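Local structure of putative tryptophan halogenase (Xanthomonas campestris pv. campestris, 6Y1W) at residues A[121-126]-A[472-477]; A[68-73]-A[168-173]; A[238-243]-A[387-392]; A[128-133]-A[466-471]. The protein is a flavin-dependent halogenase that probably binds FAD and is expected to halogenate an aromatic substrate. One frame throughout, in Å; residues are numbered along the deposited sequence. Where two conformers were deposited one is given.

Interaction 1: A[121-126]-A[472-477]; sequences QHFWLK and SQFLEG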
# COMPACT_ATOMS: atom_id res chain seq x y z
N GLN A 121 -14.08 -12.99 -7.55
CA GLN A 121 -15.44 -12.59 -7.84
C GLN A 121 -15.74 -12.60 -9.33
O GLN A 121 -16.91 -12.74 -9.70
CB GLN A 121 -15.78 -11.23 -7.23
CG GLN A 121 -15.22 -10.00 -7.96
CD GLN A 121 -13.77 -9.68 -7.62
OE1 GLN A 121 -13.03 -10.52 -7.11
NE2 GLN A 121 -13.33 -8.47 -8.01
N HIS A 122 -14.72 -12.44 -10.19
CA HIS A 122 -14.98 -12.49 -11.63
C HIS A 122 -15.36 -13.89 -12.07
O HIS A 122 -16.29 -14.05 -12.88
CB HIS A 122 -13.76 -11.97 -12.40
CG HIS A 122 -13.50 -10.53 -12.13
ND1 HIS A 122 -14.28 -9.54 -12.69
CD2 HIS A 122 -12.65 -9.91 -11.27
CE1 HIS A 122 -13.90 -8.37 -12.23
NE2 HIS A 122 -12.91 -8.56 -11.36
N PHE A 123 -14.70 -14.91 -11.51
CA PHE A 123 -15.10 -16.29 -11.79
C PHE A 123 -16.46 -16.58 -11.19
O PHE A 123 -17.29 -17.24 -11.83
CB PHE A 123 -14.03 -17.25 -11.26
CG PHE A 123 -12.70 -17.00 -11.89
CD1 PHE A 123 -12.39 -17.55 -13.12
CD2 PHE A 123 -11.79 -16.12 -11.29
CE1 PHE A 123 -11.18 -17.27 -13.75
CE2 PHE A 123 -10.58 -15.84 -11.89
CZ PHE A 123 -10.26 -16.40 -13.12
N TRP A 124 -16.72 -16.06 -9.99
CA TRP A 124 -18.04 -16.29 -9.40
C TRP A 124 -19.14 -15.64 -10.22
O TRP A 124 -20.20 -16.24 -10.42
CB TRP A 124 -18.06 -15.79 -7.95
CG TRP A 124 -19.35 -16.08 -7.28
CD1 TRP A 124 -19.66 -17.21 -6.57
CD2 TRP A 124 -20.52 -15.24 -7.22
NE1 TRP A 124 -20.95 -17.13 -6.08
CE2 TRP A 124 -21.50 -15.95 -6.49
CE3 TRP A 124 -20.84 -13.99 -7.74
CZ2 TRP A 124 -22.78 -15.42 -6.24
CZ3 TRP A 124 -22.10 -13.48 -7.50
CH2 TRP A 124 -23.06 -14.19 -6.77
N LEU A 125 -18.91 -14.41 -10.72
CA LEU A 125 -19.90 -13.70 -11.53
C LEU A 125 -20.20 -14.46 -12.83
O LEU A 125 -21.37 -14.58 -13.23
CB LEU A 125 -19.39 -12.29 -11.84
CG LEU A 125 -19.51 -11.30 -10.66
CD1 LEU A 125 -18.60 -10.07 -10.83
CD2 LEU A 125 -20.97 -10.92 -10.35
N LYS A 126 -19.17 -14.97 -13.50
CA LYS A 126 -19.39 -15.78 -14.68
C LYS A 126 -20.19 -17.01 -14.31
O LYS A 126 -21.15 -17.38 -14.99
CB LYS A 126 -18.05 -16.18 -15.29
CG LYS A 126 -18.10 -17.25 -16.36
CD LYS A 126 -18.40 -16.71 -17.70
CE LYS A 126 -18.25 -17.81 -18.74
NZ LYS A 126 -18.67 -17.16 -20.00
N SER A 472 -17.52 -24.97 -12.80
CA SER A 472 -18.18 -25.62 -11.68
C SER A 472 -17.19 -26.44 -10.86
O SER A 472 -17.30 -26.49 -9.62
CB SER A 472 -19.33 -26.50 -12.19
OG SER A 472 -20.05 -27.00 -11.09
N GLN A 473 -16.23 -27.08 -11.52
CA GLN A 473 -15.22 -27.85 -10.81
C GLN A 473 -14.33 -26.95 -9.97
O GLN A 473 -13.95 -27.31 -8.85
CB GLN A 473 -14.37 -28.63 -11.82
CG GLN A 473 -13.17 -29.33 -11.22
CD GLN A 473 -12.30 -29.96 -12.30
OE1 GLN A 473 -11.79 -29.27 -13.19
NE2 GLN A 473 -12.13 -31.28 -12.23
N PHE A 474 -14.00 -25.77 -10.50
CA PHE A 474 -13.22 -24.79 -9.77
C PHE A 474 -13.95 -24.35 -8.51
O PHE A 474 -13.40 -24.39 -7.41
CB PHE A 474 -12.94 -23.60 -10.70
CG PHE A 474 -12.26 -22.41 -10.02
CD1 PHE A 474 -11.03 -22.55 -9.37
CD2 PHE A 474 -12.85 -21.15 -10.07
CE1 PHE A 474 -10.41 -21.44 -8.75
CE2 PHE A 474 -12.23 -20.05 -9.46
CZ PHE A 474 -11.01 -20.20 -8.79
N LEU A 475 -15.21 -23.93 -8.66
CA LEU A 475 -15.97 -23.46 -7.50
C LEU A 475 -16.20 -24.59 -6.48
O LEU A 475 -16.06 -24.37 -5.27
CB LEU A 475 -17.29 -22.85 -7.96
CG LEU A 475 -17.27 -21.31 -8.10
CD1 LEU A 475 -16.19 -20.76 -9.03
CD2 LEU A 475 -18.64 -20.83 -8.53
N GLU A 476 -16.54 -25.79 -6.95
CA GLU A 476 -16.83 -26.88 -6.02
C GLU A 476 -15.59 -27.36 -5.28
O GLU A 476 -15.69 -27.77 -4.12
CB GLU A 476 -17.49 -28.06 -6.74
CG GLU A 476 -18.99 -27.94 -6.85
CD GLU A 476 -19.68 -27.90 -5.49
OE1 GLU A 476 -19.88 -28.98 -4.89
OE2 GLU A 476 -20.01 -26.78 -5.01
N GLY A 477 -14.41 -27.31 -5.91
CA GLY A 477 -13.19 -27.65 -5.20
C GLY A 477 -12.93 -26.69 -4.05
O GLY A 477 -12.56 -27.11 -2.95

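Interaction 2: A[68-73]-A[168-173]; sequences TFHRLL and GLYARF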
# COMPACT_ATOMS: atom_id res chain seq x y z
N THR A 68 -2.55 -8.02 16.03
CA THR A 68 -1.20 -7.51 15.82
C THR A 68 -0.74 -6.60 16.94
O THR A 68 0.42 -6.67 17.37
CB THR A 68 -1.15 -6.80 14.47
OG1 THR A 68 -1.50 -7.74 13.45
CG2 THR A 68 0.26 -6.24 14.19
N PHE A 69 -1.60 -5.68 17.40
CA PHE A 69 -1.24 -4.80 18.53
C PHE A 69 -0.71 -5.61 19.72
O PHE A 69 0.31 -5.26 20.35
CB PHE A 69 -2.48 -3.99 18.96
CG PHE A 69 -2.20 -2.84 19.93
CD1 PHE A 69 -1.36 -1.79 19.56
CD2 PHE A 69 -2.82 -2.81 21.18
CE1 PHE A 69 -1.16 -0.69 20.44
CE2 PHE A 69 -2.60 -1.74 22.08
CZ PHE A 69 -1.79 -0.68 21.70
N HIS A 70 -1.39 -6.70 20.06
CA HIS A 70 -0.96 -7.48 21.22
C HIS A 70 0.33 -8.22 20.93
O HIS A 70 1.14 -8.40 21.84
CB HIS A 70 -2.09 -8.43 21.65
CG HIS A 70 -3.22 -7.68 22.25
ND1 HIS A 70 -4.44 -8.26 22.55
CD2 HIS A 70 -3.31 -6.39 22.66
CE1 HIS A 70 -5.23 -7.34 23.09
NE2 HIS A 70 -4.57 -6.21 23.17
N ARG A 71 0.58 -8.59 19.67
CA ARG A 71 1.88 -9.14 19.32
C ARG A 71 2.99 -8.13 19.51
O ARG A 71 4.08 -8.48 19.97
CB ARG A 71 1.87 -9.65 17.89
CG ARG A 71 1.07 -10.88 17.80
CD ARG A 71 1.43 -11.71 16.59
NE ARG A 71 0.52 -12.84 16.61
CZ ARG A 71 -0.39 -13.09 15.68
NH1 ARG A 71 -0.49 -12.28 14.62
NH2 ARG A 71 -1.18 -14.14 15.82
N LEU A 72 2.75 -6.87 19.12
CA LEU A 72 3.78 -5.85 19.31
C LEU A 72 4.05 -5.65 20.79
O LEU A 72 5.20 -5.44 21.20
CB LEU A 72 3.36 -4.50 18.69
CG LEU A 72 2.92 -4.53 17.23
CD1 LEU A 72 2.48 -3.13 16.78
CD2 LEU A 72 4.01 -5.09 16.33
N LEU A 73 3.00 -5.67 21.61
CA LEU A 73 3.16 -5.38 23.03
C LEU A 73 3.54 -6.64 23.81
O LEU A 73 3.83 -6.54 25.02
CB LEU A 73 1.88 -4.78 23.62
CG LEU A 73 1.76 -3.25 23.53
CD1 LEU A 73 1.93 -2.75 22.10
CD2 LEU A 73 0.44 -2.72 24.14
N GLY A 168 -14.22 -1.79 29.41
CA GLY A 168 -13.77 -1.31 30.71
C GLY A 168 -12.76 -2.26 31.32
O GLY A 168 -11.76 -1.82 31.88
N LEU A 169 -13.02 -3.57 31.22
CA LEU A 169 -12.05 -4.55 31.69
C LEU A 169 -10.78 -4.49 30.87
O LEU A 169 -9.69 -4.69 31.40
CB LEU A 169 -12.63 -5.97 31.63
CG LEU A 169 -13.77 -6.22 32.62
CD1 LEU A 169 -14.38 -7.58 32.42
CD2 LEU A 169 -13.25 -6.05 34.06
N TYR A 170 -10.89 -4.22 29.57
CA TYR A 170 -9.69 -4.12 28.74
C TYR A 170 -8.82 -2.93 29.18
O TYR A 170 -7.59 -3.06 29.35
CB TYR A 170 -10.09 -4.00 27.26
CG TYR A 170 -8.94 -3.93 26.26
CD1 TYR A 170 -7.86 -4.80 26.35
CD2 TYR A 170 -8.92 -2.97 25.25
CE1 TYR A 170 -6.81 -4.76 25.44
CE2 TYR A 170 -7.88 -2.92 24.32
CZ TYR A 170 -6.84 -3.82 24.43
OH TYR A 170 -5.80 -3.76 23.53
N ALA A 171 -9.45 -1.77 29.41
CA ALA A 171 -8.69 -0.63 29.92
C ALA A 171 -8.03 -0.93 31.26
O ALA A 171 -6.92 -0.46 31.51
CB ALA A 171 -9.61 0.61 30.05
N ARG A 172 -8.71 -1.67 32.15
CA ARG A 172 -8.10 -2.00 33.44
C ARG A 172 -6.92 -2.95 33.27
O ARG A 172 -5.89 -2.79 33.94
CB ARG A 172 -9.15 -2.59 34.38
CG ARG A 172 -8.67 -2.71 35.85
CD ARG A 172 -8.54 -1.30 36.47
NE ARG A 172 -7.87 -1.31 37.78
CZ ARG A 172 -6.57 -1.50 37.95
NH1 ARG A 172 -5.80 -1.71 36.90
NH2 ARG A 172 -6.04 -1.48 39.17
N PHE A 173 -7.04 -3.90 32.33
CA PHE A 173 -5.94 -4.81 32.00
C PHE A 173 -4.74 -4.03 31.47
O PHE A 173 -3.60 -4.26 31.90
CB PHE A 173 -6.45 -5.84 30.98
CG PHE A 173 -5.42 -6.79 30.47
CD1 PHE A 173 -5.19 -8.01 31.11
CD2 PHE A 173 -4.72 -6.51 29.32
CE1 PHE A 173 -4.23 -8.91 30.60
CE2 PHE A 173 -3.75 -7.40 28.82
CZ PHE A 173 -3.52 -8.59 29.46

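Interaction 3: A[238-243]-A[387-392]; sequences EDWSRW and HIRDFV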
# COMPACT_ATOMS: atom_id res chain seq x y z
N GLU A 238 -13.99 18.36 10.83
CA GLU A 238 -14.71 18.30 9.56
C GLU A 238 -16.05 17.64 9.83
O GLU A 238 -16.10 16.63 10.53
CB GLU A 238 -13.91 17.50 8.52
CG GLU A 238 -14.36 17.71 7.05
CD GLU A 238 -13.89 16.61 6.08
OE1 GLU A 238 -12.95 15.84 6.38
OE2 GLU A 238 -14.50 16.49 4.99
N ASP A 239 -17.13 18.26 9.37
CA ASP A 239 -18.48 17.76 9.62
C ASP A 239 -18.86 16.76 8.54
O ASP A 239 -18.89 17.10 7.35
CB ASP A 239 -19.44 18.95 9.62
CG ASP A 239 -20.88 18.57 9.83
OD1 ASP A 239 -21.19 17.42 10.25
OD2 ASP A 239 -21.72 19.44 9.58
N TRP A 240 -19.18 15.52 8.94
CA TRP A 240 -19.55 14.51 7.97
C TRP A 240 -21.04 14.20 8.04
O TRP A 240 -21.49 13.25 7.38
CB TRP A 240 -18.73 13.24 8.17
CG TRP A 240 -17.26 13.36 7.80
CD1 TRP A 240 -16.68 14.29 6.99
CD2 TRP A 240 -16.20 12.49 8.24
NE1 TRP A 240 -15.31 14.05 6.90
CE2 TRP A 240 -15.00 12.95 7.65
CE3 TRP A 240 -16.15 11.37 9.08
CZ2 TRP A 240 -13.77 12.33 7.87
CZ3 TRP A 240 -14.92 10.75 9.28
CH2 TRP A 240 -13.76 11.24 8.68
N SER A 241 -21.82 15.02 8.76
CA SER A 241 -23.25 14.74 8.92
C SER A 241 -24.05 14.91 7.62
O SER A 241 -25.16 14.38 7.52
CB SER A 241 -23.83 15.59 10.06
OG SER A 241 -23.85 16.97 9.72
N ARG A 242 -23.49 15.57 6.58
CA ARG A 242 -24.17 15.56 5.28
C ARG A 242 -24.26 14.17 4.67
O ARG A 242 -25.12 13.93 3.82
CB ARG A 242 -23.47 16.50 4.26
CG ARG A 242 -22.08 16.03 3.75
CD ARG A 242 -21.42 17.06 2.77
NE ARG A 242 -21.53 18.44 3.25
CZ ARG A 242 -22.29 19.39 2.69
NH1 ARG A 242 -22.31 20.61 3.20
NH2 ARG A 242 -23.02 19.12 1.62
N TRP A 243 -23.39 13.23 5.09
CA TRP A 243 -23.40 11.87 4.55
C TRP A 243 -23.85 10.83 5.56
O TRP A 243 -24.24 9.73 5.15
CB TRP A 243 -22.00 11.46 4.08
CG TRP A 243 -21.44 12.33 2.98
CD1 TRP A 243 -22.03 12.59 1.76
CD2 TRP A 243 -20.21 13.05 3.01
NE1 TRP A 243 -21.20 13.43 1.02
CE2 TRP A 243 -20.08 13.73 1.77
CE3 TRP A 243 -19.19 13.19 3.96
CZ2 TRP A 243 -18.98 14.54 1.46
CZ3 TRP A 243 -18.07 14.00 3.65
CH2 TRP A 243 -17.99 14.65 2.40
N HIS A 387 -10.87 7.04 4.09
CA HIS A 387 -11.18 5.75 3.50
C HIS A 387 -12.20 4.97 4.34
O HIS A 387 -13.12 4.33 3.81
CB HIS A 387 -9.91 4.93 3.35
CG HIS A 387 -10.20 3.48 3.26
ND1 HIS A 387 -10.69 2.92 2.11
CD2 HIS A 387 -10.17 2.50 4.19
CE1 HIS A 387 -10.92 1.63 2.32
NE2 HIS A 387 -10.62 1.36 3.57
N ILE A 388 -12.02 4.97 5.66
CA ILE A 388 -13.00 4.28 6.50
C ILE A 388 -14.35 4.98 6.44
O ILE A 388 -15.40 4.32 6.33
CB ILE A 388 -12.46 4.17 7.94
CG1 ILE A 388 -11.22 3.27 7.95
CG2 ILE A 388 -13.44 3.56 8.86
CD1 ILE A 388 -10.39 3.41 9.31
N ARG A 389 -14.35 6.32 6.46
CA ARG A 389 -15.58 7.11 6.31
C ARG A 389 -16.34 6.66 5.07
O ARG A 389 -17.57 6.42 5.14
CB ARG A 389 -15.24 8.60 6.21
CG ARG A 389 -16.50 9.48 5.97
CD ARG A 389 -16.11 10.78 5.31
NE ARG A 389 -15.60 10.52 3.97
CZ ARG A 389 -14.84 11.40 3.29
NH1 ARG A 389 -14.57 12.58 3.87
NH2 ARG A 389 -14.39 11.10 2.05
N ASP A 390 -15.64 6.50 3.94
CA ASP A 390 -16.32 6.15 2.69
C ASP A 390 -16.98 4.79 2.82
O ASP A 390 -18.07 4.56 2.26
CB ASP A 390 -15.35 6.15 1.51
CG ASP A 390 -14.99 7.55 1.03
OD1 ASP A 390 -15.54 8.54 1.58
OD2 ASP A 390 -14.10 7.63 0.14
N PHE A 391 -16.33 3.86 3.52
CA PHE A 391 -16.89 2.53 3.65
C PHE A 391 -18.13 2.53 4.55
O PHE A 391 -19.08 1.75 4.32
CB PHE A 391 -15.82 1.58 4.21
CG PHE A 391 -16.08 0.11 3.87
CD1 PHE A 391 -15.58 -0.43 2.69
CD2 PHE A 391 -16.81 -0.71 4.74
CE1 PHE A 391 -15.83 -1.78 2.37
CE2 PHE A 391 -17.05 -2.03 4.44
CZ PHE A 391 -16.56 -2.58 3.26
N VAL A 392 -18.14 3.38 5.58
CA VAL A 392 -19.32 3.53 6.42
C VAL A 392 -20.46 4.13 5.60
O VAL A 392 -21.59 3.64 5.64
CB VAL A 392 -18.98 4.37 7.66
CG1 VAL A 392 -20.25 4.75 8.47
CG2 VAL A 392 -17.93 3.63 8.53

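Interaction 4: A[128-133]-A[466-471]; sequences HARGVA and MGDAEL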
# COMPACT_ATOMS: atom_id res chain seq x y z
N HIS A 128 -22.24 -17.39 -11.83
CA HIS A 128 -23.62 -16.97 -11.58
C HIS A 128 -24.38 -16.76 -12.90
O HIS A 128 -25.54 -17.19 -13.02
CB HIS A 128 -23.59 -15.70 -10.74
CG HIS A 128 -24.92 -15.33 -10.16
ND1 HIS A 128 -25.31 -14.02 -9.98
CD2 HIS A 128 -25.93 -16.09 -9.70
CE1 HIS A 128 -26.52 -14.00 -9.44
NE2 HIS A 128 -26.92 -15.24 -9.26
N ALA A 129 -23.75 -16.12 -13.88
CA ALA A 129 -24.42 -15.94 -15.17
C ALA A 129 -24.72 -17.28 -15.83
O ALA A 129 -25.71 -17.40 -16.57
CB ALA A 129 -23.59 -15.05 -16.10
N ARG A 130 -23.88 -18.29 -15.60
CA ARG A 130 -24.06 -19.63 -16.16
C ARG A 130 -24.89 -20.54 -15.26
O ARG A 130 -25.07 -21.71 -15.60
CB ARG A 130 -22.71 -20.29 -16.46
CG ARG A 130 -21.82 -19.52 -17.47
CD ARG A 130 -22.49 -19.42 -18.85
NE ARG A 130 -22.63 -20.76 -19.42
CZ ARG A 130 -23.10 -21.03 -20.64
NH1 ARG A 130 -23.50 -20.06 -21.47
NH2 ARG A 130 -23.17 -22.30 -21.02
N GLY A 131 -25.38 -20.04 -14.12
CA GLY A 131 -26.18 -20.85 -13.23
C GLY A 131 -25.44 -21.97 -12.53
O GLY A 131 -26.06 -22.95 -12.12
N VAL A 132 -24.12 -21.84 -12.34
CA VAL A 132 -23.37 -22.85 -11.62
C VAL A 132 -22.68 -22.29 -10.37
O VAL A 132 -21.75 -22.88 -9.89
CB VAL A 132 -22.36 -23.58 -12.54
CG1 VAL A 132 -23.10 -24.26 -13.72
CG2 VAL A 132 -21.26 -22.65 -13.10
N ALA A 133 -23.19 -21.18 -9.81
CA ALA A 133 -22.64 -20.58 -8.60
C ALA A 133 -23.59 -20.79 -7.43
O ALA A 133 -24.81 -20.63 -7.58
CB ALA A 133 -22.43 -19.07 -8.77
N MET A 466 -13.31 -20.26 -19.34
CA MET A 466 -13.72 -21.51 -18.72
C MET A 466 -15.11 -21.95 -19.17
O MET A 466 -16.07 -21.19 -19.05
CB MET A 466 -13.68 -21.38 -17.20
CG MET A 466 -12.26 -21.15 -16.73
SD MET A 466 -12.34 -20.72 -15.00
CE MET A 466 -12.19 -22.30 -14.31
N GLY A 467 -15.20 -23.19 -19.60
CA GLY A 467 -16.51 -23.78 -19.82
C GLY A 467 -17.20 -24.10 -18.51
O GLY A 467 -16.63 -24.00 -17.42
N ASP A 468 -18.46 -24.49 -18.63
CA ASP A 468 -19.29 -24.71 -17.45
C ASP A 468 -18.70 -25.77 -16.53
O ASP A 468 -18.69 -25.60 -15.30
CB ASP A 468 -20.71 -25.10 -17.86
CG ASP A 468 -21.54 -23.93 -18.36
OD1 ASP A 468 -21.09 -22.76 -18.33
OD2 ASP A 468 -22.66 -24.19 -18.84
N ALA A 469 -18.23 -26.90 -17.09
CA ALA A 469 -17.74 -27.98 -16.24
C ALA A 469 -16.48 -27.55 -15.50
O ALA A 469 -16.32 -27.84 -14.30
CB ALA A 469 -17.48 -29.26 -17.06
N GLU A 470 -15.56 -26.87 -16.20
CA GLU A 470 -14.33 -26.40 -15.56
C GLU A 470 -14.65 -25.36 -14.49
O GLU A 470 -14.07 -25.39 -13.39
CB GLU A 470 -13.39 -25.80 -16.61
CG GLU A 470 -12.03 -25.45 -16.02
CD GLU A 470 -11.11 -24.72 -17.00
OE1 GLU A 470 -11.50 -24.49 -18.18
OE2 GLU A 470 -9.98 -24.39 -16.59
N LEU A 471 -15.58 -24.47 -14.78
CA LEU A 471 -15.94 -23.43 -13.83
C LEU A 471 -16.60 -24.02 -12.60
O LEU A 471 -16.29 -23.63 -11.47
CB LEU A 471 -16.84 -22.44 -14.55
CG LEU A 471 -17.27 -21.12 -13.95
CD1 LEU A 471 -16.06 -20.30 -13.52
CD2 LEU A 471 -18.06 -20.41 -15.03
O HOH W 1 -24.96 -23.23 -17.83

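Interaction 1: A[121-126]-A[472-477]
Helix-to-helix packing through aromatic and aliphatic side chains joins Phe123 and Trp124 of helix 120-129 to Phe474 and Leu475 of helix 468-486. The two backbones come closest at Trp124 and Leu475, whose CA atoms are 7.7 Å apart. Phe123 and Phe474 form a T-shaped (edge-to-face) pair: the centroids of the Phe123 and Phe474 rings lie 5.5 Å apart, with the planes inclined at 70°. Phe474 presents its edge. Its leading atom, CE2, comes to 3.8 Å from Phe123 CB and to 3.9 Å from Phe123 CG, which places the approach at the root of the Phe123 ring rather than at its far end. Phe123 holds CG beside its backbone N (chi1 -59°), and the two side chains cross at about a right angle; Phe123 CB in turn sits beside the Phe474 edge, close to that ring's plane. One residue further on, Leu475 sends its CD2 branch to 4.2 Å from Trp124 CD1, a looser meeting at an oblique angle to the indole. Leu475 also rests on Phe120 and Ala127, and Met466 packs on Phe123, extending the apolar seam along helix 120-129. The indole is fixed by other means, its NE1 donating to the carbonyl oxygen of Arg134 and its rings stacking on His128. No hydrogen bond or salt bridge joins the two segments, which implies that this buried junction is held by shape and dispersion, with the weak electrostatics of C-H edge against ring face probably favouring the crossed orientation of the phenylalanines.

Interaction 2: A[68-73]-A[168-173]
The rings of His70 and Tyr170 meet rim to rim, neither lying over the other's face: their centroids are 5.6 Å apart and the planes make 58°. This joins helix 65-73 to helix 167-180 beside the nucleotide-binding part of a Rossmann-type fold. At the edge of the imidazole, near its plane, stands the Tyr170 hydroxyl, while Phe80 from helix 77-83 makes an edge-to-face pair with His70. One face of the Phe69 ring carries Leu73 CD1, 4.1 Å above the plane and toward the rim, and its edge receives the same hydroxyl, with Phe69 CD2 3.9 Å from Tyr170 OH. The central bond links His70 NE2 and Tyr170 OH at 2.8 Å; at 157° it is moderately bent, and either group could donate. Tyr170 reaches across because its CG stands anti to the backbone N (chi1 -178°), stretching the phenol toward the other helix. All three touching residues are buried, so this bond pairs two polar atoms inside the core. The side chain of Tyr170 also lies about 4 Å from that of Thr26, a predicted FAD-binding residue. Beside the hydrogen bond, Tyr170 CE1 rests 3.8 Å from His70 CE1.

Interaction 3: A[238-243]-A[387-392]
An arginine laid over a tryptophan, combining a CH-pi contact with an off-centre cation-pi interaction, joins Arg389 of the long helix 371-397 to Trp240 in the loop that follows strand 237-239. The methylene carbon does the closest touching: Arg389 CD sits 3.4 Å from the centroid of the five-membered ring of Trp240, over its face, while Arg389 CB and CG run on across the six-membered ring. The charged end is further away, with Arg389 CZ 4.8 Å from that same Trp240 centroid. Ring and guanidinium planes stand 77° apart, so the guanidinium rises from the indole instead of lying flat on it. A bend at chi3 (66°) lifts it there. Arg389 NH1 ends 3.4 Å from Trp240 NE1, but both are donors and no hydrogen bond results. Trp243 closes over one guanidinium face, its CZ3 3.8 Å from Arg389 NH1. The loop carrying both tryptophans begins with an Asx turn, in which Asp239 OD1 accepts from the backbone N of Ser241 and, at 2.7 Å, from Ser241 OG. Glu238, on the strand just before the turn, brings OE2 to 4.1 Å from Arg389 NH1, opposite charges near each other but beyond a salt bridge; its OE1 is hydrogen-bonded to Gln324 NE2. The firm partner of the guanidinium is its helix neighbour: Arg389 NE and NH2 both grip Asp390 OD1 side-on, NH2 at 2.8 Å. Asp390 OD1 lies in the guanidinium plane, although both nitrogens reach it from one face of the carboxylate. Asp390 OD2 is hydrogen-bonded to Ser418 OG of helix 417-429, a second-shell contact that probably steadies the carboxylate.

Interaction 4: A[128-133]-A[466-471]
Arg130 and Asp468 clasp each other where two helix ends meet: a Schellman motif with Gly131 at positive phi closes helix 120-129, and Gly467 at the N-cap position opens helix 468-486. The tight part of the contact is this salt bridge. Arg130 grips the carboxylate side-on with two nitrogens, one to each oxygen, NE lying 2.7 Å from Asp468 OD1 and NH2 lying 2.9 Å from Asp468 OD2. The second bond is the straighter, at 163°. OD1 offers its syn lone pair, whereas OD2 is met on the syn side but well out of the carboxylate plane; the two flat groups are turned 45° against each other, so the grip is twisted rather than coplanar. The arginine chain folds at chi2 (-63°) and again at chi3, curling around the acid so that Arg130 CG comes to 3.4 Å from Asp468 OD1. As Asp468 begins its helix, its negative charge would probably be favoured by the helix N-terminus as well as by the arginine. The apolar part between these segments is looser: Val132 CG2 approaches Leu471 CD2 at 4.4 Å, with no closer contact between the two side chains. Leu471 is buried and also packs on Lys126, while Val132 rests on Ala127, so helix 120-129 completes this inner side. The salt bridge, by contrast, lies toward solvent, with Arg130 exposed. There a water donates to both segments, standing 2.7 Å from the carbonyl oxygen Arg130 O and 2.7 Å from Asp468 OD2.

Interactions 1 and 4 are one helix pairing read at two places: both use helix 120-129 and helix 468-486, their centres are 7 Å apart, and Lys126 CG touches Leu471 CD2 at 3.4 Å. Interaction 2 lies with its centre about 40 Å from that of interaction 1, beside the predicted FAD site, and interaction 3 about 28 Å from interaction 2, on the opposite side of the chain's centre. Along the chain, 68-73 pairs with 168-173 before 238-243 and 387-392 meet, while interactions 1 and 4 span the whole of interaction 3 and cross interaction 2. The late helix 468-486 is thereby returned to an early helix, at the periphery and away from the annotated sites.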